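Local atomic coordinates of putative ferredoxin (Hydrogenobacter thermophilus, PDB entry 7M1O), a protein that binds a [4Fe-4S] cluster and, as a ferredoxin, probably serves as a small electron carrier. Residues A[5-14]-A[25-35]. Residues are numbered along the deposited sequence; the frame is centred on the assembly and turned at random.
Sequences TMVDPDTCTS and VYKNRGDGIAE. With SF4 (iron/sulfur cluster), chain C.
Part of the [4Fe-4S] cluster pocket is formed where Cys12 of the CxxCxxC cluster-binding loop meets Ile33 and Ala34 of a β-hairpin. Cys12 SG binds the FE1 iron of the cluster at 2.3 Å, and the same sulfur accepts two backbone N-H groups: that of Ala34 across the contact, long but nearly straight (N to SG 3.6 Å, 168° at the hydrogen), and that of Ser14 in its own loop. Such N-H···S bonds are a familiar feature of ferredoxins and probably help to stabilise the reduced cluster. Ile33 packs against the cysteine through two branches: CG2 meets Cys12 CB, and CD1 reaches Cys12 O and Ser14 OG. Pro9 CB packs against the same CG2 methyl, 3.9 Å from Ile33 CG2. A water joins Ser14 OG to Asp31 O and so links the loop to the hairpin turn, where the Arg29 guanidinium grips the Asp31 carboxylate side-on through NE and NH2.

Toward the other end, Val7 divides its methyls: CG1, anti to the backbone N (chi1 175°), faces the cluster sulfide S3 and Ala34 O, while CG2 meets Tyr26 CD1 at 3.7 Å. The Tyr26 OH and Thr5 OG1 hydroxyls share a hydrogen bond of 2.8 Å, with Thr5 OG1 near the ring plane at its edge; Val25 CG1 covers one face of the ring. A phenylalanine in place of Tyr26 lacks the hydroxyl and would probably cost the strand-to-hairpin link, with Thr5 OG1 losing one of its hydrogen-bond partners. Thr5 OG1 also hydrogen-bonds Thr69 OG1 of strand 67-71. Strand 3-7 runs between strands 45-47 and 67-71, helix 52-61 packs on Thr5, Val25 and Tyr26, and helix 17-21 touches Tyr26 and Ala34 of the hairpin 26-28/34-36.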
ATOM      1  N   THR A   5      -4.477   0.850   5.101  1.00 18.02           N
ATOM      2  CA  THR A   5      -4.240   0.887   3.663  1.00 17.21           C
ATOM      3  C   THR A   5      -4.327  -0.509   3.046  1.00 18.43           C
ATOM      4  O   THR A   5      -4.103  -1.515   3.722  1.00 18.72           O
ATOM      5  CB  THR A   5      -2.858   1.511   3.345  1.00 16.19           C
ATOM      6  OG1 THR A   5      -2.676   1.610   1.927  1.00 16.70           O
ATOM      7  CG2 THR A   5      -1.730   0.681   3.950  1.00 15.46           C
ATOM      8  N   MET A   6      -4.676  -0.558   1.763  1.00 20.30           N
ATOM      9  CA  MET A   6      -4.732  -1.809   1.015  1.00 23.18           C
ATOM     10  C   MET A   6      -4.307  -1.565  -0.428  1.00 23.35           C
ATOM     11  O   MET A   6      -4.267  -0.422  -0.879  1.00 22.35           O
ATOM     12  CB  MET A   6      -6.143  -2.415   1.052  1.00 27.29           C
ATOM     13  CG  MET A   6      -7.225  -1.609   0.324  1.00 34.65           C
ATOM     14  SD  MET A   6      -8.664  -2.620  -0.095  1.00 39.04           S
ATOM     15  CE  MET A   6      -9.823  -1.387  -0.677  1.00 40.35           C
ATOM     16  N   VAL A   7      -3.993  -2.643  -1.141  1.00 25.29           N
ATOM     17  CA  VAL A   7      -3.668  -2.567  -2.560  1.00 28.88           C
ATOM     18  C   VAL A   7      -4.702  -3.337  -3.370  1.00 27.36           C
ATOM     19  O   VAL A   7      -5.026  -4.479  -3.052  1.00 26.49           O
ATOM     20  CB  VAL A   7      -2.261  -3.129  -2.857  1.00 34.35           C
ATOM     21  CG1 VAL A   7      -1.986  -3.144  -4.359  1.00 35.67           C
ATOM     22  CG2 VAL A   7      -1.201  -2.313  -2.136  1.00 35.67           C
ATOM     23  N   ASP A   8      -5.221  -2.697  -4.410  1.00 27.11           N
ATOM     24  CA  ASP A   8      -6.140  -3.342  -5.336  1.00 28.61           C
ATOM     25  C   ASP A   8      -5.337  -4.027  -6.443  1.00 29.30           C
ATOM     26  O   ASP A   8      -4.871  -3.360  -7.367  1.00 28.27           O
ATOM     27  CB  ASP A   8      -7.112  -2.320  -5.929  1.00 30.85           C
ATOM     28  CG  ASP A   8      -8.252  -2.967  -6.689  1.00 33.59           C
ATOM     29  OD1 ASP A   8      -8.133  -4.153  -7.058  1.00 34.07           O
ATOM     30  OD2 ASP A   8      -9.271  -2.284  -6.919  1.00 34.11           O
ATOM     31  N   PRO A   9      -5.175  -5.359  -6.361  1.00 31.95           N
ATOM     32  CA  PRO A   9      -4.308  -6.036  -7.331  1.00 33.76           C
ATOM     33  C   PRO A   9      -4.865  -6.001  -8.749  1.00 34.49           C
ATOM     34  O   PRO A   9      -4.121  -6.191  -9.711  1.00 35.70           O
ATOM     35  CB  PRO A   9      -4.256  -7.471  -6.804  1.00 34.12           C
ATOM     36  CG  PRO A   9      -5.556  -7.652  -6.112  1.00 33.55           C
ATOM     37  CD  PRO A   9      -5.866  -6.322  -5.485  1.00 32.55           C
ATOM     38  N   ASP A  10      -6.164  -5.759  -8.869  1.00 34.02           N
ATOM     39  CA  ASP A  10      -6.824  -5.755 -10.168  1.00 33.90           C
ATOM     40  C   ASP A  10      -6.322  -4.624 -11.061  1.00 31.60           C
ATOM     41  O   ASP A  10      -6.355  -4.738 -12.287  1.00 32.12           O
ATOM     42  CB  ASP A  10      -8.337  -5.639  -9.984  1.00 37.12           C
ATOM     43  CG  ASP A  10      -8.903  -6.739  -9.106  1.00 39.83           C
ATOM     44  OD1 ASP A  10      -8.370  -7.870  -9.146  1.00 38.86           O
ATOM     45  OD2 ASP A  10      -9.879  -6.472  -8.372  1.00 42.26           O
ATOM     46  N   THR A  11      -5.850  -3.543 -10.445  1.00 29.67           N
ATOM     47  CA  THR A  11      -5.474  -2.336 -11.180  1.00 28.65           C
ATOM     48  C   THR A  11      -3.983  -2.012 -11.094  1.00 27.17           C
ATOM     49  O   THR A  11      -3.485  -1.183 -11.854  1.00 26.78           O
ATOM     50  CB  THR A  11      -6.263  -1.118 -10.671  1.00 28.41           C
ATOM     51  OG1 THR A  11      -5.998  -0.920  -9.277  1.00 28.50           O
ATOM     52  CG2 THR A  11      -7.758  -1.323 -10.878  1.00 28.92           C
ATOM     53  N   CYS A  12      -3.279  -2.656 -10.166  1.00 26.14           N
ATOM     54  CA  CYS A  12      -1.847  -2.424  -9.991  1.00 25.66           C
ATOM     55  C   CYS A  12      -1.071  -2.746 -11.264  1.00 25.30           C
ATOM     56  O   CYS A  12      -1.295  -3.781 -11.890  1.00 24.58           O
ATOM     57  CB  CYS A  12      -1.308  -3.260  -8.832  1.00 24.57           C
ATOM     58  SG  CYS A  12       0.492  -3.197  -8.649  1.00 21.58           S
ATOM     59  N   THR A  13      -0.154  -1.856 -11.631  1.00 26.86           N
ATOM     60  CA  THR A  13       0.606  -1.996 -12.870  1.00 27.78           C
ATOM     61  C   THR A  13       2.063  -2.374 -12.605  1.00 25.48           C
ATOM     62  O   THR A  13       2.903  -2.299 -13.503  1.00 24.83           O
ATOM     63  CB  THR A  13       0.558  -0.697 -13.691  1.00 27.03           C
ATOM     64  OG1 THR A  13       1.069   0.388 -12.910  1.00 27.26           O
ATOM     65  CG2 THR A  13      -0.875  -0.386 -14.105  1.00 27.30           C
ATOM     66  N   SER A  14       2.350  -2.781 -11.371  1.00 24.01           N
ATOM     67  CA  SER A  14       3.669  -3.291 -10.997  1.00 22.02           C
ATOM     68  C   SER A  14       4.777  -2.268 -11.224  1.00 20.23           C
ATOM     69  O   SER A  14       5.881  -2.620 -11.643  1.00 19.71           O
ATOM     70  CB  SER A  14       3.977  -4.569 -11.780  1.00 21.93           C
ATOM     71  OG  SER A  14       2.990  -5.557 -11.544  1.00 21.84           O
ATOM     72  N   VAL A  25       5.485  -1.077   4.655  1.00 34.30           N
ATOM     73  CA  VAL A  25       4.046  -1.238   4.455  1.00 29.44           C
ATOM     74  C   VAL A  25       3.710  -2.113   3.247  1.00 26.31           C
ATOM     75  O   VAL A  25       2.774  -2.909   3.305  1.00 26.65           O
ATOM     76  CB  VAL A  25       3.359   0.136   4.280  1.00 27.00           C
ATOM     77  CG1 VAL A  25       1.860  -0.023   4.036  1.00 26.48           C
ATOM     78  CG2 VAL A  25       3.598   1.000   5.506  1.00 26.79           C
ATOM     79  N   TYR A  26       4.464  -1.964   2.162  1.00 23.55           N
ATOM     80  CA  TYR A  26       4.171  -2.676   0.918  1.00 21.48           C
ATOM     81  C   TYR A  26       5.320  -3.575   0.481  1.00 21.33           C
ATOM     82  O   TYR A  26       6.483  -3.299   0.772  1.00 21.79           O
ATOM     83  CB  TYR A  26       3.852  -1.678  -0.198  1.00 20.18           C
ATOM     84  CG  TYR A  26       2.811  -0.656   0.188  1.00 20.65           C
ATOM     85  CD1 TYR A  26       1.457  -0.951   0.113  1.00 21.74           C
ATOM     86  CD2 TYR A  26       3.183   0.604   0.634  1.00 19.84           C
ATOM     87  CE1 TYR A  26       0.503  -0.018   0.468  1.00 20.72           C
ATOM     88  CE2 TYR A  26       2.237   1.542   0.990  1.00 19.79           C
ATOM     89  CZ  TYR A  26       0.899   1.226   0.905  1.00 19.69           C
ATOM     90  OH  TYR A  26      -0.040   2.161   1.261  1.00 19.35           O
ATOM     91  N   LYS A  27       4.980  -4.648  -0.225  1.00 22.24           N
ATOM     92  CA  LYS A  27       5.974  -5.565  -0.764  1.00 24.28           C
ATOM     93  C   LYS A  27       5.532  -6.092  -2.120  1.00 23.42           C
ATOM     94  O   LYS A  27       4.341  -6.124  -2.430  1.00 22.01           O
ATOM     95  CB  LYS A  27       6.209  -6.738   0.191  1.00 26.64           C
ATOM     96  CG  LYS A  27       5.030  -7.702   0.284  1.00 30.28           C
ATOM     97  CD  LYS A  27       5.236  -8.763   1.355  1.00 34.53           C
ATOM     98  CE  LYS A  27       4.032  -9.692   1.438  1.00 37.78           C
ATOM     99  NZ  LYS A  27       4.109 -10.649   2.582  1.00 39.34           N
ATOM    100  N   ASN A  28       6.505  -6.492  -2.930  1.00 23.71           N
ATOM    101  CA  ASN A  28       6.232  -7.233  -4.149  1.00 23.88           C
ATOM    102  C   ASN A  28       5.655  -8.591  -3.754  1.00 24.34           C
ATOM    103  O   ASN A  28       6.303  -9.356  -3.038  1.00 24.58           O
ATOM    104  CB  ASN A  28       7.513  -7.378  -4.977  1.00 23.25           C
ATOM    105  CG  ASN A  28       7.285  -8.046  -6.321  1.00 22.26           C
ATOM    106  OD1 ASN A  28       6.330  -8.798  -6.508  1.00 21.38           O
ATOM    107  ND2 ASN A  28       8.180  -7.781  -7.265  1.00 22.25           N
ATOM    108  N   ARG A  29       4.434  -8.884  -4.195  1.00 25.25           N
ATOM    109  CA  ARG A  29       3.762 -10.113  -3.781  1.00 26.60           C
ATOM    110  C   ARG A  29       4.455 -11.331  -4.385  1.00 27.74           C
ATOM    111  O   ARG A  29       4.302 -12.447  -3.890  1.00 28.37           O
ATOM    112  CB  ARG A  29       2.278 -10.090  -4.172  1.00 26.74           C
ATOM    113  CG  ARG A  29       1.977 -10.463  -5.616  1.00 27.26           C
ATOM    114  CD  ARG A  29       0.479 -10.441  -5.892  1.00 29.80           C
ATOM    115  NE  ARG A  29       0.175 -10.813  -7.271  1.00 30.86           N
ATOM    116  CZ  ARG A  29      -1.053 -10.971  -7.755  1.00 31.67           C
ATOM    117  NH1 ARG A  29      -2.110 -10.796  -6.973  1.00 31.71           N
ATOM    118  NH2 ARG A  29      -1.224 -11.307  -9.027  1.00 31.44           N
ATOM    119  N   GLY A  30       5.216 -11.108  -5.454  1.00 27.46           N
ATOM    120  CA  GLY A  30       5.997 -12.163  -6.068  1.00 26.31           C
ATOM    121  C   GLY A  30       6.097 -12.038  -7.576  1.00 27.41           C
ATOM    122  O   GLY A  30       7.070 -12.495  -8.173  1.00 28.51           O
ATOM    123  N   ASP A  31       5.094 -11.414  -8.188  1.00 28.09           N
ATOM    124  CA  ASP A  31       5.010 -11.324  -9.644  1.00 30.87           C
ATOM    125  C   ASP A  31       5.014  -9.879 -10.137  1.00 30.16           C
ATOM    126  O   ASP A  31       4.677  -9.612 -11.290  1.00 30.80           O
ATOM    127  CB  ASP A  31       3.749 -12.034 -10.141  1.00 33.93           C
ATOM    128  CG  ASP A  31       2.474 -11.355  -9.680  1.00 37.20           C
ATOM    129  OD1 ASP A  31       2.524 -10.591  -8.692  1.00 36.64           O
ATOM    130  OD2 ASP A  31       1.417 -11.590 -10.303  1.00 40.54           O
ATOM    131  N   GLY A  32       5.391  -8.953  -9.260  1.00 27.52           N
ATOM    132  CA  GLY A  32       5.429  -7.542  -9.601  1.00 26.20           C
ATOM    133  C   GLY A  32       4.309  -6.748  -8.954  1.00 24.92           C
ATOM    134  O   GLY A  32       4.482  -5.570  -8.644  1.00 24.24           O
ATOM    135  N   ILE A  33       3.159  -7.386  -8.753  1.00 24.07           N
ATOM    136  CA  ILE A  33       2.018  -6.721  -8.126  1.00 24.46           C
ATOM    137  C   ILE A  33       2.289  -6.503  -6.645  1.00 23.70           C
ATOM    138  O   ILE A  33       2.855  -7.366  -5.972  1.00 24.02           O
ATOM    139  CB  ILE A  33       0.713  -7.535  -8.288  1.00 26.27           C
ATOM    140  CG1 ILE A  33       0.389  -7.753  -9.770  1.00 28.80           C
ATOM    141  CG2 ILE A  33      -0.452  -6.838  -7.587  1.00 25.60           C
ATOM    142  CD1 ILE A  33       0.033  -6.488 -10.532  1.00 30.25           C
ATOM    143  N   ALA A  34       1.877  -5.346  -6.140  1.00 23.88           N
ATOM    144  CA  ALA A  34       2.108  -4.994  -4.746  1.00 24.91           C
ATOM    145  C   ALA A  34       1.013  -5.541  -3.837  1.00 27.08           C
ATOM    146  O   ALA A  34      -0.109  -5.794  -4.275  1.00 25.92           O
ATOM    147  CB  ALA A  34       2.203  -3.486  -4.595  1.00 23.85           C
ATOM    148  N   GLU A  35       1.360  -5.729  -2.568  1.00 28.70           N
ATOM    149  CA  GLU A  35       0.389  -6.049  -1.528  1.00 28.35           C
ATOM    150  C   GLU A  35       0.929  -5.524  -0.208  1.00 26.36           C
ATOM    151  O   GLU A  35       2.141  -5.379  -0.049  1.00 25.07           O
ATOM    152  CB  GLU A  35       0.128  -7.557  -1.448  1.00 29.04           C
ATOM    153  CG  GLU A  35       1.346  -8.391  -1.067  1.00 30.49           C
ATOM    154  CD  GLU A  35       1.033  -9.874  -0.967  1.00 32.12           C
ATOM    155  OE1 GLU A  35       1.979 -10.672  -0.790  1.00 32.91           O
ATOM    156  OE2 GLU A  35      -0.157 -10.243  -1.063  1.00 32.16           O
TER
HETATM  157 FE1  SF4 C 101       1.136  -1.110  -8.005  1.00 19.94          FE
HETATM  158 FE2  SF4 C 101       0.458   1.447  -7.316  1.00 19.96          FE
HETATM  159 FE3  SF4 C 101       2.909   0.932  -8.403  1.00 20.69          FE
HETATM  160 FE4  SF4 C 101       2.345   0.082  -5.866  1.00 19.33          FE
HETATM  161  S1  SF4 C 101       2.470   2.237  -6.590  1.00 18.50           S
HETATM  162  S2  SF4 C 101       3.364  -1.116  -7.516  1.00 20.24           S
HETATM  163  S3  SF4 C 101       0.131  -0.434  -6.075  1.00 18.57           S
HETATM  164  S4  SF4 C 101       0.882   0.661  -9.413  1.00 19.52           S
HETATM  165  O   HOH W   1       3.203  -8.029 -13.221  1.00 45.34           O